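Local coordinates for 5-carboxymethyl-2-hydroxymuconate semialdehyde dehydrogenase (PDB 2D4E), which probably oxidises 5-carboxymethyl-2-hydroxymuconate semialdehyde to the corresponding acid, using NAD as the electron acceptor, at residues G167-W172 with A234-H239; T180-P185 with R267-L272; L244-G249 with D493-L498. All blocks are in the same frame, centred on the assembly; numbering follows the deposited sequence.

Interaction 1 (G167-W172 with A234-H239). With NAD (nicotinamide-adenine-dinucleotide), chain K.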
loop_
_atom_site.group_PDB
_atom_site.type_symbol
_atom_site.label_atom_id
_atom_site.label_comp_id
_atom_site.label_asym_id
_atom_site.label_seq_id
_atom_site.Cartn_x
_atom_site.Cartn_y
_atom_site.Cartn_z
ATOM N N GLY C 167 -26.516 5.221 8.807
ATOM C CA GLY C 167 -27.772 4.552 9.080
ATOM C C GLY C 167 -27.504 3.091 8.777
ATOM O O GLY C 167 -27.206 2.738 7.629
ATOM N N ILE C 168 -27.596 2.249 9.803
ATOM C CA ILE C 168 -27.320 0.821 9.673
ATOM C C ILE C 168 -28.612 0.008 9.735
ATOM O O ILE C 168 -29.272 -0.056 10.775
ATOM C CB ILE C 168 -26.323 0.386 10.794
ATOM C CG1 ILE C 168 -25.043 1.220 10.667
ATOM C CG2 ILE C 168 -26.006 -1.107 10.711
ATOM C CD1 ILE C 168 -24.006 0.980 11.754
ATOM N N ILE C 169 -28.976 -0.595 8.604
ATOM C CA ILE C 169 -30.200 -1.393 8.489
ATOM C C ILE C 169 -29.826 -2.873 8.308
ATOM O O ILE C 169 -29.228 -3.260 7.301
ATOM C CB ILE C 169 -31.044 -0.875 7.308
ATOM C CG1 ILE C 169 -31.269 0.634 7.471
ATOM C CG2 ILE C 169 -32.371 -1.573 7.262
ATOM C CD1 ILE C 169 -32.005 1.288 6.321
ATOM N N THR C 170 -30.195 -3.695 9.287
ATOM C CA THR C 170 -29.829 -5.111 9.299
ATOM C C THR C 170 -30.947 -6.150 9.188
ATOM O O THR C 170 -32.112 -5.849 9.426
ATOM C CB THR C 170 -29.021 -5.389 10.564
ATOM O OG1 THR C 170 -29.724 -4.855 11.694
ATOM C CG2 THR C 170 -27.661 -4.712 10.474
ATOM N N PRO C 171 -30.587 -7.401 8.834
ATOM C CA PRO C 171 -31.513 -8.529 8.669
ATOM C C PRO C 171 -31.834 -9.287 9.952
ATOM O O PRO C 171 -31.162 -9.122 10.971
ATOM C CB PRO C 171 -30.799 -9.399 7.645
ATOM C CG PRO C 171 -29.373 -9.254 8.067
ATOM C CD PRO C 171 -29.236 -7.769 8.366
ATOM N N TRP C 172 -32.850 -10.143 9.885
ATOM C CA TRP C 172 -33.302 -10.899 11.054
ATOM C C TRP C 172 -32.570 -12.179 11.442
ATOM O O TRP C 172 -32.757 -12.665 12.553
ATOM C CB TRP C 172 -34.794 -11.239 10.908
ATOM C CG TRP C 172 -35.154 -11.947 9.618
ATOM C CD1 TRP C 172 -35.807 -11.409 8.548
ATOM C CD2 TRP C 172 -34.855 -13.306 9.261
ATOM N NE1 TRP C 172 -35.934 -12.343 7.548
ATOM C CE2 TRP C 172 -35.358 -13.515 7.957
ATOM C CE3 TRP C 172 -34.209 -14.366 9.915
ATOM C CZ2 TRP C 172 -35.238 -14.743 7.288
ATOM C CZ3 TRP C 172 -34.089 -15.589 9.252
ATOM C CH2 TRP C 172 -34.602 -15.764 7.950
ATOM N N ALA C 234 -37.522 2.998 5.966
ATOM C CA ALA C 234 -37.612 3.974 4.890
ATOM C C ALA C 234 -37.407 5.395 5.392
ATOM O O ALA C 234 -36.892 6.234 4.664
ATOM C CB ALA C 234 -38.957 3.858 4.182
ATOM N N ALA C 235 -37.809 5.677 6.631
ATOM C CA ALA C 235 -37.635 7.026 7.172
ATOM C C ALA C 235 -36.146 7.316 7.378
ATOM O O ALA C 235 -35.686 8.437 7.161
ATOM C CB ALA C 235 -38.389 7.176 8.490
ATOM N N LEU C 236 -35.396 6.300 7.794
ATOM C CA LEU C 236 -33.959 6.467 8.011
ATOM C C LEU C 236 -33.254 6.694 6.669
ATOM O O LEU C 236 -32.382 7.556 6.551
ATOM C CB LEU C 236 -33.376 5.235 8.718
ATOM C CG LEU C 236 -31.859 5.208 8.980
ATOM C CD1 LEU C 236 -31.416 6.475 9.692
ATOM C CD2 LEU C 236 -31.502 3.979 9.805
ATOM N N VAL C 237 -33.641 5.925 5.656
ATOM C CA VAL C 237 -33.040 6.064 4.339
ATOM C C VAL C 237 -33.312 7.446 3.755
ATOM O O VAL C 237 -32.465 8.022 3.077
ATOM C CB VAL C 237 -33.579 4.992 3.367
ATOM C CG1 VAL C 237 -33.028 5.225 1.969
ATOM C CG2 VAL C 237 -33.182 3.605 3.861
ATOM N N ALA C 238 -34.491 7.982 4.037
ATOM C CA ALA C 238 -34.873 9.291 3.519
ATOM C C ALA C 238 -34.348 10.487 4.291
ATOM O O ALA C 238 -34.338 11.594 3.757
ATOM C CB ALA C 238 -36.395 9.387 3.427
ATOM N N HIS C 239 -33.898 10.286 5.526
ATOM C CA HIS C 239 -33.445 11.419 6.329
ATOM C C HIS C 239 -32.183 12.114 5.834
ATOM O O HIS C 239 -31.135 11.489 5.662
ATOM C CB HIS C 239 -33.262 11.014 7.790
ATOM C CG HIS C 239 -33.376 12.165 8.739
ATOM N ND1 HIS C 239 -32.478 13.210 8.750
ATOM C CD2 HIS C 239 -34.320 12.469 9.663
ATOM C CE1 HIS C 239 -32.864 14.109 9.637
ATOM N NE2 HIS C 239 -33.979 13.684 10.206
HETATM P PA NAD K . -34.978 -7.515 4.308
HETATM O O1A NAD K . -36.411 -7.345 4.095
HETATM O O2A NAD K . -34.179 -6.868 3.254
HETATM O O5B NAD K . -34.449 -6.909 5.718
HETATM C C5B NAD K . -33.213 -6.143 5.903
HETATM C C4B NAD K . -33.571 -4.832 6.569
HETATM O O4B NAD K . -34.269 -4.090 5.545
HETATM C C3B NAD K . -34.594 -4.948 7.734
HETATM O O3B NAD K . -34.082 -4.315 8.926
HETATM C C2B NAD K . -35.846 -4.272 7.151
HETATM O O2B NAD K . -36.665 -3.627 8.151
HETATM C C1B NAD K . -35.237 -3.313 6.148
HETATM N N9A NAD K . -36.182 -2.905 5.125
HETATM C C8A NAD K . -37.133 -3.654 4.456
HETATM N N7A NAD K . -37.852 -2.943 3.557
HETATM C C5A NAD K . -37.308 -1.663 3.673
HETATM C C6A NAD K . -37.617 -0.423 2.998
HETATM N N6A NAD K . -38.572 -0.315 2.072
HETATM N N1A NAD K . -36.863 0.683 3.364
HETATM C C2A NAD K . -35.870 0.563 4.332
HETATM N N3A NAD K . -35.521 -0.526 5.001
HETATM C C4A NAD K . -36.273 -1.618 4.632
HETATM O O3 NAD K . -34.710 -9.010 4.400
HETATM P PN NAD K . -34.172 -10.071 5.448
HETATM O O1N NAD K . -35.209 -11.121 5.516
HETATM O O2N NAD K . -33.851 -9.387 6.711
HETATM O O5D NAD K . -33.007 -10.512 4.527
HETATM C C5D NAD K . -32.309 -11.734 4.536
HETATM C C4D NAD K . -31.443 -11.416 3.358
HETATM O O4D NAD K . -30.234 -10.724 3.743
HETATM C C3D NAD K . -31.078 -12.574 2.441
HETATM O O3D NAD K . -31.334 -12.288 1.051
HETATM C C2D NAD K . -29.602 -12.766 2.782
HETATM O O2D NAD K . -28.901 -13.390 1.686
HETATM C C1D NAD K . -29.174 -11.347 3.083
HETATM N N1N NAD K . -27.944 -11.266 3.888
HETATM C C2N NAD K . -26.843 -10.863 3.147
HETATM C C3N NAD K . -25.640 -10.777 3.833
HETATM C C7N NAD K . -24.352 -10.368 3.134
HETATM O O7N NAD K . -23.330 -10.307 3.793
HETATM N N7N NAD K . -24.356 -10.093 1.818
HETATM C C4N NAD K . -25.546 -11.101 5.264
HETATM C C5N NAD K . -26.763 -11.499 5.890
HETATM C C6N NAD K . -27.982 -11.606 5.279
#
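Strand 167-169 and helix 234-238 run roughly antiparallel, their axes 149° apart and 9.1 Å from each other at the closest point. The nearest backbones are those of G167 and L236, with CA atoms 6.6 Å apart. L236 reaches from the helix with CG anti to its backbone N (chi1 178°). This puts its CD2 methyl 3.8 Å from G167 CA. The fit is close: a CB on G167 would point at the helix and crowd L236 CG. I169 is the strand's main side-chain contribution. Its CG1 branch slides past L236 in the opposite direction, and I169 CD1 meets V237 CG2 at 3.6 Å, the two side chains crossing at about a right angle. No hydrogen bond joins the segments, so the contact is purely apolar. I169 also faces NAD. Its CG2 lies anti to the backbone N and packs against the adenosine ribose, 3.5 Å from NAD C1B. On the helix side, A234 N comes within 3.4 Å of NAD C2A on the adenine. Further along the chain T170 O accepts a hydrogen bond from ribose hydroxyl O3B of NAD at 2.5 Å. The W172 indole, in the crowded position between backbone N and carbonyl carbon (chi1 54°), brings its NE1 within 2.5 Å of the pyrophosphate oxygen NAD O1N. W172 N makes only a weak bond to the other oxygen, O2N. Strand 166-169 lies between strands 193-196 and 244-248 in the parallel sheet of the NAD-binding domain. Helix 229-238 packs on the face of the sheet to which I169 points, as does the adenine, with L236 touching V194 and V237 touching L245. I168 points to the other side, where it meets R182 and I183 of helix 175-188.

Interaction 2 (T180-P185 with R267-L272). With NAD (nicotinamide-adenine-dinucleotide), chain K.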
loop_
_atom_site.group_PDB
_atom_site.type_symbol
_atom_site.label_atom_id
_atom_site.label_comp_id
_atom_site.label_asym_id
_atom_site.label_seq_id
_atom_site.Cartn_x
_atom_site.Cartn_y
_atom_site.Cartn_z
ATOM N N THR C 180 -23.148 -5.452 14.537
ATOM C CA THR C 180 -21.843 -5.040 15.056
ATOM C C THR C 180 -20.799 -5.015 13.946
ATOM O O THR C 180 -19.798 -4.305 14.048
ATOM C CB THR C 180 -21.347 -5.967 16.193
ATOM O OG1 THR C 180 -21.218 -7.310 15.708
ATOM C CG2 THR C 180 -22.323 -5.931 17.364
ATOM N N TRP C 181 -21.045 -5.786 12.888
ATOM C CA TRP C 181 -20.151 -5.840 11.731
ATOM C C TRP C 181 -20.040 -4.445 11.093
ATOM O O TRP C 181 -19.011 -4.098 10.512
ATOM C CB TRP C 181 -20.704 -6.831 10.696
ATOM C CG TRP C 181 -19.885 -6.979 9.428
ATOM C CD1 TRP C 181 -20.338 -6.847 8.141
ATOM C CD2 TRP C 181 -18.495 -7.317 9.329
ATOM N NE1 TRP C 181 -19.318 -7.083 7.256
ATOM C CE2 TRP C 181 -18.176 -7.372 7.955
ATOM C CE3 TRP C 181 -17.486 -7.578 10.271
ATOM C CZ2 TRP C 181 -16.889 -7.679 7.493
ATOM C CZ3 TRP C 181 -16.204 -7.883 9.812
ATOM C CH2 TRP C 181 -15.918 -7.930 8.436
ATOM N N ARG C 182 -21.100 -3.650 11.210
ATOM C CA ARG C 182 -21.123 -2.305 10.631
ATOM C C ARG C 182 -20.897 -1.211 11.677
ATOM O O ARG C 182 -20.249 -0.191 11.408
ATOM C CB ARG C 182 -22.467 -2.062 9.947
ATOM C CG ARG C 182 -22.902 -3.182 9.010
ATOM C CD ARG C 182 -22.045 -3.262 7.753
ATOM N NE ARG C 182 -22.821 -3.865 6.669
ATOM C CZ ARG C 182 -22.709 -3.531 5.387
ATOM N NH1 ARG C 182 -21.831 -2.609 5.011
ATOM N NH2 ARG C 182 -23.474 -4.127 4.481
ATOM N N ILE C 183 -21.445 -1.430 12.869
ATOM C CA ILE C 183 -21.318 -0.480 13.960
ATOM C C ILE C 183 -19.870 -0.274 14.385
ATOM O O ILE C 183 -19.424 0.856 14.574
ATOM C CB ILE C 183 -22.126 -0.948 15.187
ATOM C CG1 ILE C 183 -23.615 -1.039 14.824
ATOM C CG2 ILE C 183 -21.892 0.005 16.357
ATOM C CD1 ILE C 183 -24.454 -1.771 15.864
ATOM N N ALA C 184 -19.139 -1.370 14.537
ATOM C CA ALA C 184 -17.748 -1.306 14.957
ATOM C C ALA C 184 -16.893 -0.430 14.033
ATOM O O ALA C 184 -16.216 0.486 14.494
ATOM C CB ALA C 184 -17.169 -2.720 15.054
ATOM N N PRO C 185 -16.905 -0.700 12.716
ATOM C CA PRO C 185 -16.079 0.166 11.872
ATOM C C PRO C 185 -16.582 1.611 11.849
ATOM O O PRO C 185 -15.790 2.549 11.878
ATOM C CB PRO C 185 -16.137 -0.517 10.498
ATOM C CG PRO C 185 -17.435 -1.284 10.527
ATOM C CD PRO C 185 -17.471 -1.818 11.940
ATOM N N ARG C 267 -24.517 7.693 0.262
ATOM C CA ARG C 267 -23.524 6.674 -0.049
ATOM C C ARG C 267 -24.057 5.372 0.550
ATOM O O ARG C 267 -24.408 5.325 1.731
ATOM C CB ARG C 267 -22.184 7.040 0.589
ATOM C CG ARG C 267 -21.025 6.138 0.205
ATOM C CD ARG C 267 -19.730 6.616 0.869
ATOM N NE ARG C 267 -19.578 8.062 0.736
ATOM C CZ ARG C 267 -18.604 8.776 1.292
ATOM N NH1 ARG C 267 -17.666 8.184 2.024
ATOM N NH2 ARG C 267 -18.567 10.090 1.111
ATOM N N LEU C 268 -24.106 4.318 -0.259
ATOM C CA LEU C 268 -24.628 3.028 0.189
ATOM C C LEU C 268 -23.603 1.893 0.123
ATOM O O LEU C 268 -22.802 1.814 -0.810
ATOM C CB LEU C 268 -25.863 2.672 -0.655
ATOM C CG LEU C 268 -26.604 1.341 -0.464
ATOM C CD1 LEU C 268 -27.069 1.176 0.982
ATOM C CD2 LEU C 268 -27.805 1.303 -1.402
ATOM N N SER C 269 -23.643 1.019 1.129
ATOM C CA SER C 269 -22.754 -0.138 1.214
ATOM C C SER C 269 -23.636 -1.369 1.400
ATOM O O SER C 269 -23.773 -1.890 2.511
ATOM C CB SER C 269 -21.808 0.008 2.407
ATOM O OG SER C 269 -20.994 -1.140 2.542
ATOM N N PRO C 270 -24.236 -1.861 0.307
ATOM C CA PRO C 270 -25.116 -3.027 0.374
ATOM C C PRO C 270 -24.505 -4.417 0.269
ATOM O O PRO C 270 -23.692 -4.693 -0.608
ATOM C CB PRO C 270 -26.101 -2.764 -0.761
ATOM C CG PRO C 270 -25.196 -2.205 -1.820
ATOM C CD PRO C 270 -24.275 -1.254 -1.040
ATOM N N GLU C 271 -24.922 -5.279 1.187
ATOM C CA GLU C 271 -24.523 -6.684 1.227
ATOM C C GLU C 271 -25.891 -7.335 1.043
ATOM O O GLU C 271 -26.698 -7.399 1.974
ATOM C CB GLU C 271 -23.908 -7.028 2.582
ATOM C CG GLU C 271 -22.573 -6.328 2.830
ATOM C CD GLU C 271 -22.023 -6.584 4.218
ATOM O OE1 GLU C 271 -22.836 -6.835 5.131
ATOM O OE2 GLU C 271 -20.785 -6.515 4.404
ATOM N N LEU C 272 -26.159 -7.776 -0.180
ATOM C CA LEU C 272 -27.459 -8.331 -0.518
ATOM C C LEU C 272 -27.536 -9.853 -0.662
ATOM O O LEU C 272 -26.729 -10.582 -0.082
ATOM C CB LEU C 272 -27.964 -7.618 -1.783
ATOM C CG LEU C 272 -27.753 -6.087 -1.719
ATOM C CD1 LEU C 272 -28.100 -5.454 -3.051
ATOM C CD2 LEU C 272 -28.602 -5.473 -0.598
HETATM P PA NAD K . -34.978 -7.515 4.308
HETATM O O1A NAD K . -36.411 -7.345 4.095
HETATM O O2A NAD K . -34.179 -6.868 3.254
HETATM O O5B NAD K . -34.449 -6.909 5.718
HETATM C C5B NAD K . -33.213 -6.143 5.903
HETATM C C4B NAD K . -33.571 -4.832 6.569
HETATM O O4B NAD K . -34.269 -4.090 5.545
HETATM C C3B NAD K . -34.594 -4.948 7.734
HETATM O O3B NAD K . -34.082 -4.315 8.926
HETATM C C2B NAD K . -35.846 -4.272 7.151
HETATM O O2B NAD K . -36.665 -3.627 8.151
HETATM C C1B NAD K . -35.237 -3.313 6.148
HETATM N N9A NAD K . -36.182 -2.905 5.125
HETATM C C8A NAD K . -37.133 -3.654 4.456
HETATM N N7A NAD K . -37.852 -2.943 3.557
HETATM C C5A NAD K . -37.308 -1.663 3.673
HETATM C C6A NAD K . -37.617 -0.423 2.998
HETATM N N6A NAD K . -38.572 -0.315 2.072
HETATM N N1A NAD K . -36.863 0.683 3.364
HETATM C C2A NAD K . -35.870 0.563 4.332
HETATM N N3A NAD K . -35.521 -0.526 5.001
HETATM C C4A NAD K . -36.273 -1.618 4.632
HETATM O O3 NAD K . -34.710 -9.010 4.400
HETATM P PN NAD K . -34.172 -10.071 5.448
HETATM O O1N NAD K . -35.209 -11.121 5.516
HETATM O O2N NAD K . -33.851 -9.387 6.711
HETATM O O5D NAD K . -33.007 -10.512 4.527
HETATM C C5D NAD K . -32.309 -11.734 4.536
HETATM C C4D NAD K . -31.443 -11.416 3.358
HETATM O O4D NAD K . -30.234 -10.724 3.743
HETATM C C3D NAD K . -31.078 -12.574 2.441
HETATM O O3D NAD K . -31.334 -12.288 1.051
HETATM C C2D NAD K . -29.602 -12.766 2.782
HETATM O O2D NAD K . -28.901 -13.390 1.686
HETATM C C1D NAD K . -29.174 -11.347 3.083
HETATM N N1N NAD K . -27.944 -11.266 3.888
HETATM C C2N NAD K . -26.843 -10.863 3.147
HETATM C C3N NAD K . -25.640 -10.777 3.833
HETATM C C7N NAD K . -24.352 -10.368 3.134
HETATM O O7N NAD K . -23.330 -10.307 3.793
HETATM N N7N NAD K . -24.356 -10.093 1.818
HETATM C C4N NAD K . -25.546 -11.101 5.264
HETATM C C5N NAD K . -26.763 -11.499 5.890
HETATM C C6N NAD K . -27.982 -11.606 5.279
#
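Five buried residues make this densely paired polar contact. R182 leaves the helix with CG anti to the carbonyl carbon and bends at chi2 (-70°). R182 NH1 gives S269 OG a hydrogen bond of 3.0 Å, in the guanidinium plane. S269 O receives only weak bonds from both terminal nitrogens. R182 NH2 forms a salt bridge with E271 OE1 at 2.9 Å, but the place of NH2, and so of each of its bonds, is less sure. E486 also pairs with NH1, and T248 OG1 bonds to both R182 NH2 and E271 OE1. E271 OE2 accepts from W181 NE1 at 3.3 Å through its syn lone pair, almost in the indole plane. An alanine in place of R182 would remove the guanidinium bridging S269, E271 and E486, and E271 would probably be less firmly placed beside the nicotinamide. This strand end lines the nicotinamide end of the NAD pocket: E271 CB lies by the carboxamide, and L272 O accepts from NAD N7N at 3.1 Å. Strand 267-271 is the outermost of the parallel sheet within this chain. Helix 175-188 packs against one face of that sheet, roughly antiparallel to the strand, with Y495 against R182 and P185.

Interaction 3 (L244-G249 with D493-L498). With NAD (nicotinamide-adenine-dinucleotide), chain K.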
loop_
_atom_site.group_PDB
_atom_site.type_symbol
_atom_site.label_atom_id
_atom_site.label_comp_id
_atom_site.label_asym_id
_atom_site.label_seq_id
_atom_site.Cartn_x
_atom_site.Cartn_y
_atom_site.Cartn_z
ATOM N N LEU C 244 -24.670 8.438 5.097
ATOM C CA LEU C 244 -24.224 7.075 4.810
ATOM C C LEU C 244 -25.234 6.015 5.250
ATOM O O LEU C 244 -25.867 6.130 6.306
ATOM C CB LEU C 244 -22.873 6.808 5.482
ATOM C CG LEU C 244 -21.605 7.210 4.720
ATOM C CD1 LEU C 244 -21.609 8.711 4.389
ATOM C CD2 LEU C 244 -20.393 6.839 5.567
ATOM N N LEU C 245 -25.371 4.975 4.435
ATOM C CA LEU C 245 -26.305 3.898 4.724
ATOM C C LEU C 245 -25.710 2.529 4.446
ATOM O O LEU C 245 -25.181 2.300 3.368
ATOM C CB LEU C 245 -27.558 4.031 3.854
ATOM C CG LEU C 245 -28.489 5.234 3.964
ATOM C CD1 LEU C 245 -29.502 5.161 2.835
ATOM C CD2 LEU C 245 -29.193 5.246 5.317
ATOM N N THR C 246 -25.775 1.625 5.416
ATOM C CA THR C 246 -25.300 0.271 5.171
ATOM C C THR C 246 -26.571 -0.565 5.133
ATOM O O THR C 246 -27.505 -0.328 5.898
ATOM C CB THR C 246 -24.384 -0.279 6.298
ATOM O OG1 THR C 246 -25.145 -0.439 7.500
ATOM C CG2 THR C 246 -23.214 0.661 6.558
ATOM N N LEU C 247 -26.626 -1.525 4.226
ATOM C CA LEU C 247 -27.790 -2.378 4.134
ATOM C C LEU C 247 -27.372 -3.819 3.967
ATOM O O LEU C 247 -26.547 -4.154 3.116
ATOM C CB LEU C 247 -28.684 -1.974 2.960
ATOM C CG LEU C 247 -29.815 -2.967 2.657
ATOM C CD1 LEU C 247 -30.772 -3.064 3.846
ATOM C CD2 LEU C 247 -30.563 -2.520 1.414
ATOM N N THR C 248 -27.941 -4.669 4.805
ATOM C CA THR C 248 -27.680 -6.089 4.744
ATOM C C THR C 248 -29.073 -6.702 4.659
ATOM O O THR C 248 -29.825 -6.705 5.635
ATOM C CB THR C 248 -26.937 -6.566 5.998
ATOM O OG1 THR C 248 -25.695 -5.858 6.109
ATOM C CG2 THR C 248 -26.638 -8.046 5.907
ATOM N N GLY C 249 -29.425 -7.184 3.473
ATOM C CA GLY C 249 -30.744 -7.758 3.269
ATOM C C GLY C 249 -30.939 -8.254 1.848
ATOM O O GLY C 249 -29.970 -8.540 1.148
ATOM N N ASP C 493 -12.836 2.852 2.761
ATOM C CA ASP C 493 -13.291 3.490 1.537
ATOM C C ASP C 493 -14.738 3.930 1.582
ATOM O O ASP C 493 -15.146 4.811 0.826
ATOM C CB ASP C 493 -13.054 2.568 0.345
ATOM C CG ASP C 493 -11.651 2.700 -0.202
ATOM O OD1 ASP C 493 -11.360 3.760 -0.807
ATOM O OD2 ASP C 493 -10.842 1.761 -0.012
ATOM N N PHE C 494 -15.517 3.324 2.470
ATOM C CA PHE C 494 -16.914 3.700 2.594
ATOM C C PHE C 494 -17.159 4.657 3.753
ATOM O O PHE C 494 -17.848 5.660 3.589
ATOM C CB PHE C 494 -17.802 2.462 2.763
ATOM C CG PHE C 494 -19.233 2.788 3.109
ATOM C CD1 PHE C 494 -19.682 2.708 4.425
ATOM C CD2 PHE C 494 -20.125 3.199 2.122
ATOM C CE1 PHE C 494 -21.004 3.032 4.757
ATOM C CE2 PHE C 494 -21.449 3.527 2.437
ATOM C CZ PHE C 494 -21.890 3.444 3.761
ATOM N N TYR C 495 -16.582 4.354 4.912
ATOM C CA TYR C 495 -16.789 5.169 6.104
ATOM C C TYR C 495 -16.010 6.477 6.199
ATOM O O TYR C 495 -16.290 7.287 7.080
ATOM C CB TYR C 495 -16.518 4.335 7.362
ATOM C CG TYR C 495 -17.418 3.120 7.501
ATOM C CD1 TYR C 495 -16.949 1.837 7.196
ATOM C CD2 TYR C 495 -18.745 3.257 7.919
ATOM C CE1 TYR C 495 -17.785 0.718 7.305
ATOM C CE2 TYR C 495 -19.588 2.148 8.027
ATOM C CZ TYR C 495 -19.103 0.888 7.720
ATOM O OH TYR C 495 -19.936 -0.200 7.824
ATOM N N THR C 496 -15.043 6.687 5.309
ATOM C CA THR C 496 -14.258 7.916 5.338
ATOM C C THR C 496 -14.182 8.561 3.962
ATOM O O THR C 496 -14.528 7.940 2.960
ATOM C CB THR C 496 -12.806 7.660 5.837
ATOM O OG1 THR C 496 -12.081 6.897 4.863
ATOM C CG2 THR C 496 -12.814 6.904 7.156
ATOM N N ASP C 497 -13.741 9.818 3.926
ATOM C CA ASP C 497 -13.593 10.564 2.676
ATOM C C ASP C 497 -12.120 10.857 2.426
ATOM O O ASP C 497 -11.397 11.252 3.349
ATOM C CB ASP C 497 -14.316 11.914 2.733
ATOM C CG ASP C 497 -15.824 11.779 2.785
ATOM O OD1 ASP C 497 -16.374 10.893 2.096
ATOM O OD2 ASP C 497 -16.455 12.583 3.505
ATOM N N LEU C 498 -11.680 10.665 1.184
ATOM C CA LEU C 498 -10.302 10.952 0.815
ATOM C C LEU C 498 -10.189 12.448 0.544
ATOM O O LEU C 498 -11.147 13.088 0.106
ATOM C CB LEU C 498 -9.896 10.174 -0.443
ATOM C CG LEU C 498 -9.450 8.717 -0.256
ATOM C CD1 LEU C 498 -9.484 7.986 -1.599
ATOM C CD2 LEU C 498 -8.048 8.684 0.354
HETATM P PA NAD K . -34.978 -7.515 4.308
HETATM O O1A NAD K . -36.411 -7.345 4.095
HETATM O O2A NAD K . -34.179 -6.868 3.254
HETATM O O5B NAD K . -34.449 -6.909 5.718
HETATM C C5B NAD K . -33.213 -6.143 5.903
HETATM C C4B NAD K . -33.571 -4.832 6.569
HETATM O O4B NAD K . -34.269 -4.090 5.545
HETATM C C3B NAD K . -34.594 -4.948 7.734
HETATM O O3B NAD K . -34.082 -4.315 8.926
HETATM C C2B NAD K . -35.846 -4.272 7.151
HETATM O O2B NAD K . -36.665 -3.627 8.151
HETATM C C1B NAD K . -35.237 -3.313 6.148
HETATM N N9A NAD K . -36.182 -2.905 5.125
HETATM C C8A NAD K . -37.133 -3.654 4.456
HETATM N N7A NAD K . -37.852 -2.943 3.557
HETATM C C5A NAD K . -37.308 -1.663 3.673
HETATM C C6A NAD K . -37.617 -0.423 2.998
HETATM N N6A NAD K . -38.572 -0.315 2.072
HETATM N N1A NAD K . -36.863 0.683 3.364
HETATM C C2A NAD K . -35.870 0.563 4.332
HETATM N N3A NAD K . -35.521 -0.526 5.001
HETATM C C4A NAD K . -36.273 -1.618 4.632
HETATM O O3 NAD K . -34.710 -9.010 4.400
HETATM P PN NAD K . -34.172 -10.071 5.448
HETATM O O1N NAD K . -35.209 -11.121 5.516
HETATM O O2N NAD K . -33.851 -9.387 6.711
HETATM O O5D NAD K . -33.007 -10.512 4.527
HETATM C C5D NAD K . -32.309 -11.734 4.536
HETATM C C4D NAD K . -31.443 -11.416 3.358
HETATM O O4D NAD K . -30.234 -10.724 3.743
HETATM C C3D NAD K . -31.078 -12.574 2.441
HETATM O O3D NAD K . -31.334 -12.288 1.051
HETATM C C2D NAD K . -29.602 -12.766 2.782
HETATM O O2D NAD K . -28.901 -13.390 1.686
HETATM C C1D NAD K . -29.174 -11.347 3.083
HETATM N N1N NAD K . -27.944 -11.266 3.888
HETATM C C2N NAD K . -26.843 -10.863 3.147
HETATM C C3N NAD K . -25.640 -10.777 3.833
HETATM C C7N NAD K . -24.352 -10.368 3.134
HETATM O O7N NAD K . -23.330 -10.307 3.793
HETATM N N7N NAD K . -24.356 -10.093 1.818
HETATM C C4N NAD K . -25.546 -11.101 5.264
HETATM C C5N NAD K . -26.763 -11.499 5.890
HETATM C C6N NAD K . -27.982 -11.606 5.279
#
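The F494 ring is the centre of this contact, and L244 lies over one face of it. L244 CD2 makes a CH-pi contact, 4.3 Å from the centroid of the F494 ring and 25° off its normal. The two side chains meet tip to tip, with L244 CG 3.9 Å from F494 CZ. The same CZ atom comes within 3.5 Å of L245 O, so the far end of the ring rests on the strand backbone. T246 crosses F494 at about a right angle and sets its CG2 methyl 3.7 Å from F494 CE1. That methyl also meets Y495 OH at 3.6 Å. No hydrogen bond links the two segments.

The two neighbouring rings leave the backbone differently. F494 CG is anti to its backbone N (chi1 171°), whereas Y495 CG is anti to its carbonyl carbon (chi1 -60°). F494 CD1 sits over the centre of the Y495 ring, 3.5 Å above its plane. The tyrosine hydroxyl is held by E486, and two carbonyls are held as well, F494 O by R267 and Y495 O by N191. The D497 carboxylate also forms a salt bridge with R267, where helix 488-495 has passed into strand 496-504. In that strand, L498 O is hydrogen-bonded to R485 of a second subunit.

At the other end of strand 244-248, T248 CG2 lies 3.3 Å from NAD C4N, the nicotinamide carbon that accepts hydride. G249 packs against the nicotinamide ribose. Dinucleotide binding at the C-terminal ends of parallel strands is characteristic of the Rossmann-like NAD-binding domain of aldehyde dehydrogenases.

All three contacts are buried and converge on one parallel sheet. Interactions 1 and 3 use neighbouring strands, joined by backbone bonds between G167 and both L244 and T246. Interaction 2 lies on the next strand out, where E271 N bonds to L247 O. Past the strand ends, P171 of interaction 1 packs on T248 of interaction 3. Chemistry changes with place. Interactions 1 and 3 join their segments by apolar packing, aliphatic in interaction 1, methyls against the F494 ring in interaction 3. Interaction 2 relies on charges and hydrogen bonds near the nicotinamide. Interactions 2 and 3 also touch a second subunit; no other protein chain reaches the segments of interaction 1.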